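Local coordinates for protein ribonuclease J (Methanolobus psychrophilus R15, PDB 5HAB) that probably degrades RNA exonucleolytically as an archaeal ribonuclease of the beta-CASP metallo-beta-lactamase family, here captured in complex with RNA, at residues D49-D54 / V182-P187; H136-E141 / G145-I150; F280-E283 / I287-L290; E418-L423 / S439-M444. The protein carries 1 engineered substitution. One frame throughout, in Å; residues are numbered along the deposited sequence.

Interaction 1: D49-D54 / V182-P187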
loop_
_atom_site.group_PDB
_atom_site.type_symbol
_atom_site.label_atom_id
_atom_site.label_comp_id
_atom_site.label_asym_id
_atom_site.label_seq_id
_atom_site.Cartn_x
_atom_site.Cartn_y
_atom_site.Cartn_z
ATOM N N ASP B 49 -13.265 45.278 -6.412
ATOM C CA ASP B 49 -13.157 44.671 -7.735
ATOM C C ASP B 49 -12.651 43.237 -7.610
ATOM O O ASP B 49 -11.789 42.960 -6.789
ATOM C CB ASP B 49 -12.233 45.497 -8.626
ATOM C CG ASP B 49 -12.850 46.823 -9.029
ATOM O OD1 ASP B 49 -14.061 46.846 -9.338
ATOM O OD2 ASP B 49 -12.127 47.843 -9.012
ATOM N N ILE B 50 -13.203 42.319 -8.400
ATOM C CA ILE B 50 -12.860 40.904 -8.268
ATOM C C ILE B 50 -12.272 40.331 -9.556
ATOM O O ILE B 50 -12.826 40.516 -10.636
ATOM C CB ILE B 50 -14.089 40.084 -7.834
ATOM C CG1 ILE B 50 -14.647 40.619 -6.515
ATOM C CG2 ILE B 50 -13.732 38.606 -7.706
ATOM C CD1 ILE B 50 -15.910 39.921 -6.066
ATOM N N ILE B 51 -11.145 39.637 -9.429
ATOM C CA ILE B 51 -10.568 38.850 -10.515
ATOM C C ILE B 51 -10.789 37.367 -10.226
ATOM O O ILE B 51 -10.244 36.846 -9.267
ATOM C CB ILE B 51 -9.071 39.154 -10.687
ATOM C CG1 ILE B 51 -8.841 40.663 -10.772
ATOM C CG2 ILE B 51 -8.504 38.434 -11.909
ATOM C CD1 ILE B 51 -9.337 41.280 -12.056
ATOM N N ILE B 52 -11.593 36.690 -11.036
ATOM C CA ILE B 52 -11.738 35.245 -10.920
ATOM C C ILE B 52 -10.559 34.583 -11.624
ATOM O O ILE B 52 -10.143 35.017 -12.697
ATOM C CB ILE B 52 -13.090 34.758 -11.494
ATOM C CG1 ILE B 52 -14.256 35.278 -10.651
ATOM C CG2 ILE B 52 -13.148 33.242 -11.542
ATOM C CD1 ILE B 52 -15.629 34.901 -11.201
ATOM N N ILE B 53 -10.003 33.547 -11.002
ATOM C CA ILE B 53 -8.923 32.775 -11.602
ATOM C C ILE B 53 -9.348 31.313 -11.735
ATOM O O ILE B 53 -9.592 30.618 -10.731
ATOM C CB ILE B 53 -7.620 32.897 -10.803
ATOM C CG1 ILE B 53 -7.296 34.366 -10.519
ATOM C CG2 ILE B 53 -6.478 32.259 -11.569
ATOM C CD1 ILE B 53 -5.926 34.575 -9.882
ATOM N N ASP B 54 -9.481 30.901 -12.995
ATOM C CA ASP B 54 -9.775 29.532 -13.416
ATOM C C ASP B 54 -11.175 29.077 -13.017
ATOM O O ASP B 54 -11.724 29.512 -12.011
ATOM C CB ASP B 54 -8.715 28.567 -12.866
ATOM C CG ASP B 54 -7.342 28.797 -13.489
ATOM O OD1 ASP B 54 -7.273 29.042 -14.714
ATOM O OD2 ASP B 54 -6.331 28.741 -12.758
ATOM N N VAL B 182 -0.053 33.998 -12.612
ATOM C CA VAL B 182 -0.659 35.316 -12.775
ATOM C C VAL B 182 -0.382 36.172 -11.546
ATOM O O VAL B 182 -0.582 35.740 -10.414
ATOM C CB VAL B 182 -2.180 35.215 -13.080
ATOM C CG1 VAL B 182 -2.871 34.274 -12.124
ATOM C CG2 VAL B 182 -2.831 36.590 -13.021
ATOM N N ALA B 183 0.126 37.379 -11.789
ATOM C CA ALA B 183 0.365 38.357 -10.734
ATOM C C ALA B 183 -0.636 39.504 -10.837
ATOM O O ALA B 183 -0.715 40.190 -11.855
ATOM C CB ALA B 183 1.791 38.889 -10.800
ATOM N N ILE B 184 -1.412 39.689 -9.778
ATOM C CA ILE B 184 -2.357 40.786 -9.681
ATOM C C ILE B 184 -1.704 41.924 -8.905
ATOM O O ILE B 184 -1.525 41.845 -7.692
ATOM C CB ILE B 184 -3.669 40.328 -9.030
ATOM C CG1 ILE B 184 -4.314 39.236 -9.883
ATOM C CG2 ILE B 184 -4.619 41.501 -8.840
ATOM C CD1 ILE B 184 -5.544 38.640 -9.277
ATOM N N HIS B 185 -1.336 42.982 -9.616
ATOM C CA HIS B 185 -0.710 44.136 -8.991
ATOM C C HIS B 185 -1.768 45.090 -8.453
ATOM O O HIS B 185 -2.694 45.503 -9.176
ATOM C CB HIS B 185 0.212 44.858 -9.973
ATOM C CG HIS B 185 1.324 44.003 -10.496
ATOM N ND1 HIS B 185 2.522 43.853 -9.831
ATOM C CD2 HIS B 185 1.422 43.256 -11.620
ATOM C CE1 HIS B 185 3.310 43.051 -10.523
ATOM N NE2 HIS B 185 2.667 42.675 -11.614
ATOM N N THR B 186 -1.602 45.416 -7.172
ATOM C CA THR B 186 -2.471 46.309 -6.420
ATOM C C THR B 186 -1.615 47.440 -5.861
ATOM O O THR B 186 -0.389 47.309 -5.803
ATOM C CB THR B 186 -3.174 45.583 -5.247
ATOM O OG1 THR B 186 -2.267 45.488 -4.139
ATOM C CG2 THR B 186 -3.637 44.192 -5.656
ATOM N N PRO B 187 -2.249 48.548 -5.429
ATOM C CA PRO B 187 -1.473 49.642 -4.829
ATOM C C PRO B 187 -0.648 49.236 -3.604
ATOM O O PRO B 187 0.297 49.945 -3.263
ATOM C CB PRO B 187 -2.550 50.666 -4.436
ATOM C CG PRO B 187 -3.857 49.939 -4.525
ATOM C CD PRO B 187 -3.669 48.912 -5.581
#

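Interaction 2: H136-E141 / G145-I150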
loop_
_atom_site.group_PDB
_atom_site.type_symbol
_atom_site.label_atom_id
_atom_site.label_comp_id
_atom_site.label_asym_id
_atom_site.label_seq_id
_atom_site.Cartn_x
_atom_site.Cartn_y
_atom_site.Cartn_z
ATOM N N HIS B 136 -13.107 27.745 -29.015
ATOM C CA HIS B 136 -13.589 26.537 -29.675
ATOM C C HIS B 136 -14.581 25.799 -28.786
ATOM O O HIS B 136 -15.490 25.141 -29.282
ATOM C CB HIS B 136 -12.425 25.619 -30.062
ATOM C CG HIS B 136 -11.564 26.175 -31.154
ATOM N ND1 HIS B 136 -10.406 25.558 -31.581
ATOM C CD2 HIS B 136 -11.686 27.301 -31.896
ATOM C CE1 HIS B 136 -9.854 26.281 -32.542
ATOM N NE2 HIS B 136 -10.612 27.343 -32.751
ATOM N N GLN B 137 -14.411 25.918 -27.475
ATOM C CA GLN B 137 -15.303 25.228 -26.552
ATOM C C GLN B 137 -16.639 25.962 -26.390
ATOM O O GLN B 137 -17.695 25.332 -26.387
ATOM C CB GLN B 137 -14.620 25.047 -25.201
ATOM C CG GLN B 137 -15.544 24.637 -24.081
ATOM C CD GLN B 137 -14.780 24.271 -22.827
ATOM O OE1 GLN B 137 -14.501 25.125 -21.986
ATOM N NE2 GLN B 137 -14.436 22.992 -22.695
ATOM N N ILE B 138 -16.586 27.282 -26.217
ATOM C CA ILE B 138 -17.790 28.101 -26.067
ATOM C C ILE B 138 -18.729 27.913 -27.255
ATOM O O ILE B 138 -19.949 27.813 -27.094
ATOM C CB ILE B 138 -17.431 29.593 -25.893
ATOM C CG1 ILE B 138 -16.722 29.826 -24.555
ATOM C CG2 ILE B 138 -18.674 30.463 -25.998
ATOM C CD1 ILE B 138 -17.574 29.499 -23.352
ATOM N N ASP B 139 -18.146 27.852 -28.451
ATOM C CA ASP B 139 -18.900 27.621 -29.679
ATOM C C ASP B 139 -19.265 26.146 -29.829
ATOM O O ASP B 139 -19.240 25.603 -30.933
ATOM C CB ASP B 139 -18.111 28.094 -30.905
ATOM C CG ASP B 139 -17.604 29.521 -30.763
ATOM O OD1 ASP B 139 -18.171 30.277 -29.942
ATOM O OD2 ASP B 139 -16.644 29.889 -31.478
ATOM N N SER B 140 -19.587 25.495 -28.717
ATOM C CA SER B 140 -19.888 24.071 -28.730
ATOM C C SER B 140 -20.911 23.722 -27.657
ATOM O O SER B 140 -20.817 22.679 -27.009
ATOM C CB SER B 140 -18.611 23.248 -28.530
ATOM O OG SER B 140 -17.594 23.633 -29.441
ATOM N N GLU B 141 -21.881 24.610 -27.465
ATOM C CA GLU B 141 -23.018 24.328 -26.598
ATOM C C GLU B 141 -24.298 24.799 -27.281
ATOM O O GLU B 141 -25.368 24.217 -27.094
ATOM C CB GLU B 141 -22.849 24.991 -25.228
ATOM C CG GLU B 141 -22.421 26.448 -25.270
ATOM C CD GLU B 141 -22.312 27.057 -23.885
ATOM O OE1 GLU B 141 -21.602 28.074 -23.732
ATOM O OE2 GLU B 141 -22.939 26.519 -22.947
ATOM N N GLY B 145 -26.942 32.305 -24.922
ATOM C CA GLY B 145 -26.002 32.521 -26.009
ATOM C C GLY B 145 -24.954 33.582 -25.728
ATOM O O GLY B 145 -24.155 33.919 -26.603
ATOM N N VAL B 146 -24.955 34.109 -24.506
ATOM C CA VAL B 146 -24.002 35.147 -24.121
ATOM C C VAL B 146 -22.573 34.601 -24.055
ATOM O O VAL B 146 -22.300 33.625 -23.358
ATOM C CB VAL B 146 -24.406 35.789 -22.778
ATOM C CG1 VAL B 146 -24.937 34.727 -21.816
ATOM C CG2 VAL B 146 -23.226 36.536 -22.165
ATOM N N LYS B 147 -21.667 35.239 -24.795
ATOM C CA LYS B 147 -20.262 34.849 -24.809
ATOM C C LYS B 147 -19.376 35.979 -24.300
ATOM O O LYS B 147 -19.401 37.079 -24.852
ATOM C CB LYS B 147 -19.811 34.468 -26.221
ATOM C CG LYS B 147 -20.618 33.380 -26.892
ATOM C CD LYS B 147 -20.156 33.203 -28.332
ATOM C CE LYS B 147 -21.023 32.209 -29.083
ATOM N NZ LYS B 147 -20.661 32.149 -30.527
ATOM N N ASN B 148 -18.595 35.717 -23.256
ATOM C CA ASN B 148 -17.664 36.723 -22.756
ATOM C C ASN B 148 -16.633 36.978 -23.853
ATOM O O ASN B 148 -16.214 36.043 -24.535
ATOM C CB ASN B 148 -16.978 36.248 -21.469
ATOM C CG ASN B 148 -17.968 35.790 -20.405
ATOM O OD1 ASN B 148 -18.692 34.808 -20.589
ATOM N ND2 ASN B 148 -17.992 36.497 -19.278
ATOM N N ASN B 149 -16.209 38.225 -24.027
ATOM C CA ASN B 149 -15.115 38.484 -24.959
ATOM C C ASN B 149 -13.833 37.920 -24.364
ATOM O O ASN B 149 -13.648 37.920 -23.146
ATOM C CB ASN B 149 -14.970 39.980 -25.284
ATOM C CG ASN B 149 -14.707 40.827 -24.060
ATOM O OD1 ASN B 149 -15.471 40.795 -23.094
ATOM N ND2 ASN B 149 -13.622 41.600 -24.094
ATOM N N ILE B 150 -12.935 37.462 -25.222
ATOM C CA ILE B 150 -11.703 36.878 -24.735
ATOM C C ILE B 150 -10.508 37.699 -25.172
ATOM O O ILE B 150 -10.313 37.978 -26.356
ATOM C CB ILE B 150 -11.563 35.423 -25.185
ATOM C CG1 ILE B 150 -12.794 34.628 -24.760
ATOM C CG2 ILE B 150 -10.319 34.809 -24.577
ATOM C CD1 ILE B 150 -12.868 33.262 -25.367
#

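Interaction 3: F280-E283 / I287-L290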
loop_
_atom_site.group_PDB
_atom_site.type_symbol
_atom_site.label_atom_id
_atom_site.label_comp_id
_atom_site.label_asym_id
_atom_site.label_seq_id
_atom_site.Cartn_x
_atom_site.Cartn_y
_atom_site.Cartn_z
ATOM N N PHE B 280 9.497 11.042 -33.158
ATOM C CA PHE B 280 9.991 9.673 -33.048
ATOM C C PHE B 280 9.452 8.797 -34.170
ATOM O O PHE B 280 10.153 7.914 -34.661
ATOM C CB PHE B 280 9.618 9.072 -31.695
ATOM C CG PHE B 280 10.267 9.758 -30.540
ATOM C CD1 PHE B 280 11.512 10.350 -30.685
ATOM C CD2 PHE B 280 9.637 9.818 -29.308
ATOM C CE1 PHE B 280 12.119 10.988 -29.620
ATOM C CE2 PHE B 280 10.237 10.453 -28.240
ATOM C CZ PHE B 280 11.477 11.041 -28.397
ATOM N N ALA B 281 8.209 9.045 -34.572
ATOM C CA ALA B 281 7.611 8.320 -35.688
ATOM C C ALA B 281 8.401 8.606 -36.958
ATOM O O ALA B 281 8.606 7.722 -37.791
ATOM C CB ALA B 281 6.153 8.702 -35.865
ATOM N N GLN B 282 8.839 9.854 -37.099
ATOM C CA GLN B 282 9.662 10.233 -38.242
ATOM C C GLN B 282 11.071 9.651 -38.144
ATOM O O GLN B 282 11.766 9.545 -39.151
ATOM C CB GLN B 282 9.716 11.758 -38.388
ATOM C CG GLN B 282 8.372 12.397 -38.755
ATOM C CD GLN B 282 7.790 11.891 -40.074
ATOM O OE1 GLN B 282 7.930 12.539 -41.111
ATOM N NE2 GLN B 282 7.120 10.742 -40.036
ATOM N N GLU B 283 11.508 9.297 -36.940
ATOM C CA GLU B 283 12.848 8.728 -36.779
ATOM C C GLU B 283 12.842 7.185 -36.845
ATOM O O GLU B 283 13.895 6.553 -36.847
ATOM C CB GLU B 283 13.464 9.226 -35.456
ATOM C CG GLU B 283 14.937 8.860 -35.243
ATOM C CD GLU B 283 15.532 9.490 -33.992
ATOM O OE1 GLU B 283 16.695 9.169 -33.661
ATOM O OE2 GLU B 283 14.831 10.286 -33.330
ATOM N N ILE B 287 4.515 6.094 -40.380
ATOM C CA ILE B 287 3.694 7.262 -40.662
ATOM C C ILE B 287 2.880 7.626 -39.429
ATOM O O ILE B 287 2.033 6.849 -38.985
ATOM C CB ILE B 287 2.763 7.015 -41.864
ATOM C CG1 ILE B 287 3.570 6.884 -43.157
ATOM C CG2 ILE B 287 1.726 8.122 -41.978
ATOM C CD1 ILE B 287 2.724 6.549 -44.366
ATOM N N PRO B 288 3.132 8.819 -38.874
ATOM C CA PRO B 288 2.400 9.275 -37.691
ATOM C C PRO B 288 0.968 9.664 -38.033
ATOM O O PRO B 288 0.745 10.652 -38.729
ATOM C CB PRO B 288 3.212 10.486 -37.220
ATOM C CG PRO B 288 3.892 10.982 -38.447
ATOM C CD PRO B 288 4.175 9.773 -39.287
ATOM N N VAL B 289 0.011 8.885 -37.544
ATOM C CA VAL B 289 -1.399 9.158 -37.780
ATOM C C VAL B 289 -2.120 9.418 -36.456
ATOM O O VAL B 289 -2.167 8.556 -35.580
ATOM C CB VAL B 289 -2.058 8.012 -38.582
ATOM C CG1 VAL B 289 -1.508 6.665 -38.147
ATOM C CG2 VAL B 289 -3.573 8.058 -38.447
ATOM N N LEU B 290 -2.651 10.625 -36.308
ATOM C CA LEU B 290 -3.363 11.027 -35.098
ATOM C C LEU B 290 -4.855 10.702 -35.187
ATOM O O LEU B 290 -5.528 11.119 -36.127
ATOM C CB LEU B 290 -3.164 12.524 -34.848
ATOM C CG LEU B 290 -1.904 13.013 -34.122
ATOM C CD1 LEU B 290 -0.632 12.397 -34.678
ATOM C CD2 LEU B 290 -1.823 14.525 -34.221
#

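Interaction 4: E418-L423 / S439-M444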
loop_
_atom_site.group_PDB
_atom_site.type_symbol
_atom_site.label_atom_id
_atom_site.label_comp_id
_atom_site.label_asym_id
_atom_site.label_seq_id
_atom_site.Cartn_x
_atom_site.Cartn_y
_atom_site.Cartn_z
ATOM N N GLU B 418 11.927 26.361 -3.369
ATOM C CA GLU B 418 12.614 27.414 -4.104
ATOM C C GLU B 418 11.658 28.522 -4.558
ATOM O O GLU B 418 12.023 29.700 -4.556
ATOM C CB GLU B 418 13.362 26.815 -5.296
ATOM C CG GLU B 418 14.471 25.858 -4.861
ATOM C CD GLU B 418 15.517 25.630 -5.933
ATOM O OE1 GLU B 418 16.521 24.944 -5.640
ATOM O OE2 GLU B 418 15.344 26.140 -7.062
ATOM N N LEU B 419 10.437 28.155 -4.936
ATOM C CA LEU B 419 9.427 29.158 -5.282
ATOM C C LEU B 419 9.187 30.082 -4.090
ATOM O O LEU B 419 9.121 31.307 -4.225
ATOM C CB LEU B 419 8.115 28.497 -5.710
ATOM C CG LEU B 419 6.953 29.454 -6.004
ATOM C CD1 LEU B 419 7.285 30.363 -7.172
ATOM C CD2 LEU B 419 5.669 28.694 -6.276
ATOM N N LEU B 420 9.063 29.471 -2.917
ATOM C CA LEU B 420 8.838 30.197 -1.681
ATOM C C LEU B 420 10.019 31.120 -1.391
ATOM O O LEU B 420 9.836 32.239 -0.913
ATOM C CB LEU B 420 8.621 29.212 -0.532
ATOM C CG LEU B 420 7.497 29.502 0.456
ATOM C CD1 LEU B 420 6.255 29.946 -0.291
ATOM C CD2 LEU B 420 7.199 28.254 1.262
ATOM N N ARG B 421 11.229 30.666 -1.708
ATOM C CA ARG B 421 12.408 31.490 -1.446
ATOM C C ARG B 421 12.548 32.634 -2.448
ATOM O O ARG B 421 13.128 33.672 -2.135
ATOM C CB ARG B 421 13.680 30.639 -1.471
ATOM C CG ARG B 421 13.861 29.726 -0.266
ATOM C CD ARG B 421 15.298 29.203 -0.160
ATOM N NE ARG B 421 16.284 30.119 -0.733
ATOM C CZ ARG B 421 16.867 29.944 -1.916
ATOM N NH1 ARG B 421 16.560 28.886 -2.655
ATOM N NH2 ARG B 421 17.751 30.827 -2.360
ATOM N N MET B 422 11.983 32.462 -3.637
ATOM C CA MET B 422 12.065 33.500 -4.655
ATOM C C MET B 422 10.994 34.579 -4.478
ATOM O O MET B 422 11.299 35.771 -4.480
ATOM C CB MET B 422 11.960 32.874 -6.048
ATOM C CG MET B 422 13.217 32.128 -6.473
ATOM S SD MET B 422 13.150 31.519 -8.169
ATOM C CE MET B 422 11.911 30.234 -8.019
ATOM N N LEU B 423 9.744 34.163 -4.316
ATOM C CA LEU B 423 8.647 35.120 -4.228
ATOM C C LEU B 423 8.576 35.794 -2.863
ATOM O O LEU B 423 8.003 36.877 -2.736
ATOM C CB LEU B 423 7.315 34.434 -4.538
ATOM C CG LEU B 423 7.055 34.150 -6.017
ATOM C CD1 LEU B 423 5.713 33.454 -6.204
ATOM C CD2 LEU B 423 7.110 35.449 -6.810
ATOM N N SER B 439 -1.987 19.701 3.969
ATOM C CA SER B 439 -1.204 19.360 5.162
ATOM C C SER B 439 0.266 19.152 4.817
ATOM O O SER B 439 1.170 19.628 5.540
ATOM C CB SER B 439 -1.756 18.101 5.833
ATOM O OG SER B 439 -3.102 18.295 6.229
ATOM N N GLU B 440 0.504 18.458 3.702
ATOM C CA GLU B 440 1.883 18.283 3.231
ATOM C C GLU B 440 2.519 19.655 3.004
ATOM O O GLU B 440 3.626 19.964 3.518
ATOM C CB GLU B 440 1.932 17.490 1.921
ATOM C CG GLU B 440 1.069 16.236 1.871
ATOM C CD GLU B 440 1.706 15.044 2.541
ATOM O OE1 GLU B 440 2.889 15.136 2.935
ATOM O OE2 GLU B 440 1.021 14.005 2.658
ATOM N N TYR B 441 1.797 20.489 2.250
ATOM C CA TYR B 441 2.323 21.802 1.902
ATOM C C TYR B 441 2.634 22.598 3.163
ATOM O O TYR B 441 3.668 23.257 3.246
ATOM C CB TYR B 441 1.356 22.610 1.017
ATOM C CG TYR B 441 2.013 23.892 0.567
ATOM C CD1 TYR B 441 1.982 25.036 1.363
ATOM C CD2 TYR B 441 2.724 23.941 -0.622
ATOM C CE1 TYR B 441 2.625 26.197 0.972
ATOM C CE2 TYR B 441 3.352 25.103 -1.032
ATOM C CZ TYR B 441 3.305 26.225 -0.227
ATOM O OH TYR B 441 3.945 27.374 -0.621
ATOM N N ILE B 442 1.732 22.521 4.135
ATOM C CA ILE B 442 1.835 23.264 5.383
ATOM C C ILE B 442 3.115 22.895 6.110
ATOM O O ILE B 442 3.814 23.771 6.620
ATOM C CB ILE B 442 0.601 23.007 6.277
ATOM C CG1 ILE B 442 -0.609 23.800 5.775
ATOM C CG2 ILE B 442 0.907 23.322 7.745
ATOM C CD1 ILE B 442 -1.915 23.359 6.388
ATOM N N GLN B 443 3.431 21.601 6.153
ATOM C CA GLN B 443 4.663 21.190 6.837
ATOM C C GLN B 443 5.904 21.736 6.119
ATOM O O GLN B 443 6.834 22.281 6.760
ATOM C CB GLN B 443 4.725 19.667 6.969
ATOM C CG GLN B 443 3.671 19.144 7.944
ATOM C CD GLN B 443 3.692 17.640 8.112
ATOM O OE1 GLN B 443 3.602 16.888 7.140
ATOM N NE2 GLN B 443 3.806 17.192 9.359
ATOM N N MET B 444 5.909 21.622 4.793
ATOM C CA MET B 444 6.996 22.237 4.024
ATOM C C MET B 444 7.143 23.749 4.305
ATOM O O MET B 444 8.246 24.240 4.545
ATOM C CB MET B 444 6.783 21.998 2.527
ATOM C CG MET B 444 7.913 22.494 1.632
ATOM S SD MET B 444 7.852 24.265 1.257
ATOM C CE MET B 444 6.232 24.399 0.505
#

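Interaction 1: D49-D54 / V182-P187
Ile-51 faces Ile-184 and Ile-53 faces Val-182 across two strands, 49-53 and 182-186, whose N-to-C directions are almost exactly reversed (173°) and whose axes stay 10.5 Å apart, a distance between stacked sheets and not between neighbours in one sheet. The contact is made entirely of aliphatic carbon. Ile-184 is extended (chi2 175°), and its terminal CD1 lies against the root of Ile-51, 3.8 Å from Ile-51 CB and 4.0 Å from Ile-51 CG2. Ile-51 answers with its branch point because its own chain bends at chi2 (-71°), which swings CD1 aside; the two isoleucines therefore pass alongside each other in opposite senses. Strand 49-53 belongs to the seven-stranded sheet and strand 179-186 to the six-stranded one, and the pair spans the hydrophobic interior of the beta sandwich at the centre of the metallo-beta-lactamase domain. Two residues along, on the same side of the strand, Ile-53 is extended and meets its partners tip to tip. Its CD1 stands 3.8 Å from Val-182 CG1 and 4.1 Å from Ile-184 CD1, so this one methyl bridges two residues of the opposite strand. Ile-44 of strand 41-46 packs on both Ile-53 and Ile-184, while Ile-167 of strand 166-172 touches both Ile-51 and Val-182, and each sheet thus adds a further residue to the layer. At the end of segment 49-54, the carboxylate of Asp-54 turns to polar company instead, with OD2 hydrogen-bonded to the hydroxyl of Thr-103.

Interaction 2: H136-E141 / G145-I150
Lys-147 lies across the end of helix 128-138, touching Ile-138 with its aliphatic chain and Asp-139 with its ammonium group, in the helix-loop-strand passage of the metallo-beta-lactamase domain that leads to edge strand 150-152. The methyl CG2 of Ile-138 rests against the lysine stem, 3.6 Å from Lys-147 CG and 3.9 Å from Lys-147 CD, the two side chains running past each other in opposite senses. Every torsion of the lysine beyond CG is extended, which carries NZ past the isoleucine to a salt bridge with Asp-139 OD1 at 3.2 Å. NZ meets OD1 from above the carboxylate, 54° out of its plane, and the side chains cross at roughly a right angle. The pair lies at the surface, and Lys-147 also touches a crystal neighbour. Farther out, Ile-138 is backed by Ile-113, and the loop is held by Asn-148, whose ND2 bonds the carbonyls of Ala-117 and Ala-122. Asp-139 is where the chain leaves helical geometry, and the next residue folds back on the last turn: Ser-140 OG donates to His-136 O at 2.6 Å, in the carbonyl plane.

Interaction 3: F280-E283 / I287-L290
Ala-281 and Pro-288 form the close-packed half of this contact, where the last turn of helix 271-283 lies over the start of strand 287-291. The alpha carbons of Ala-281 and Pro-288 come as near as 5.7 Å, and at this separation the two small side chains meet directly. Ala-281 CB sits 3.7 Å from Pro-288 CB and 4.1 Å from both Pro-288 CG and Pro-288 CD, so the methyl lies over one face of the pyrrolidine ring. Both residues are buried, and Leu-339 of strand 338-342 closes on Ala-281 from within the sheet. The other half is polar and partly exposed. Gln-282 bends at chi2 (-59°), bringing NE2 to the CD-CG edge of the ring, and the two side chains cross at about a right angle. NE2 of Gln-282 comes to 3.2 Å from Pro-288 CD and 3.6 Å from Pro-288 CG; these are contacts of a polar group with ring carbons, without a hydrogen bond between the segments. The other end of the amide has a weak bond, Gln-282 OE1 with Asn-313 ND2, and the glutamine also leans on Pro-311, so loops near strand 315-317 border this side. Backbone bonds to Glu-315 on one flank and to Leu-339 and Val-341 on the other fix strand 287-291 between its neighbours. Helix 271-283 leads from strand 262-266 to strand 287-291, with 338-342 lying between those two in the parallel sheet: a beta-alpha-beta crossover of the Rossmann-like beta-CASP domain.

Interaction 4: E418-L423 / S439-M444
Leu-420 on helix 413-423 sets its two methyls against the ends of Tyr-441 and Met-444 of helix 435-447, CD1 and CD2 at the hydroxyl and CD2 also at the sulfur and methyl; the two helices belong to the C-terminal part of the metallo-beta-lactamase fold and are joined through strand 427-431, the edge strand of the six-stranded sheet. Along the second helix, Ser-439 comes first and faces elsewhere: its OG bonds Ile-435 O one turn back and makes a weak bond to Ser-439 of a third subunit, so this helix also serves a subunit interface. Tyr-441 follows, with CG anti to the backbone N (chi1 -174°), a setting that sends the ring toward the first helix. Its hydroxyl oxygen lies 3.5 Å from Leu-420 CD1 and 3.9 Å from Leu-420 CD2, in van der Waals contact with both methyls. The ring is further fixed by an edge-to-face meeting with His-416 and by Val-428 and Pro-430 of the strand beneath, while Leu-420 itself rests on Leu-225 and Val-428. Gln-443, like Ser-439, turns to the third subunit, where its OE1 has a weak bond to Gln-436. Met-444 closes the segment. Bent at chi2 and chi3, it curls its methyl CE over one face of the Tyr-441 ring, 3.3 Å above the plane and displaced toward the rim, and presents both SD and CE to Leu-420 CD2 at 4.0 Å.

Three of the four contacts are buried; interaction 2 lies at the surface and alone uses charge. Interactions 1 and 2 share the seven-stranded sheet, one through its strand 49-53 and the other through the approach to its edge strand 150-152, yet their nearest atoms stay about 9 Å apart. The six-stranded sheet connects interaction 1, which uses its strand 179-186, with interaction 4, whose helices pack on its far edge. Interaction 3 belongs to the separate beta-CASP sheet, with its centre about 42 Å from that of interaction 1. Branched aliphatics fill the sandwich, alanine and proline a close helix-strand junction, and leucine, tyrosine and methionine join the more widely spaced helix pair.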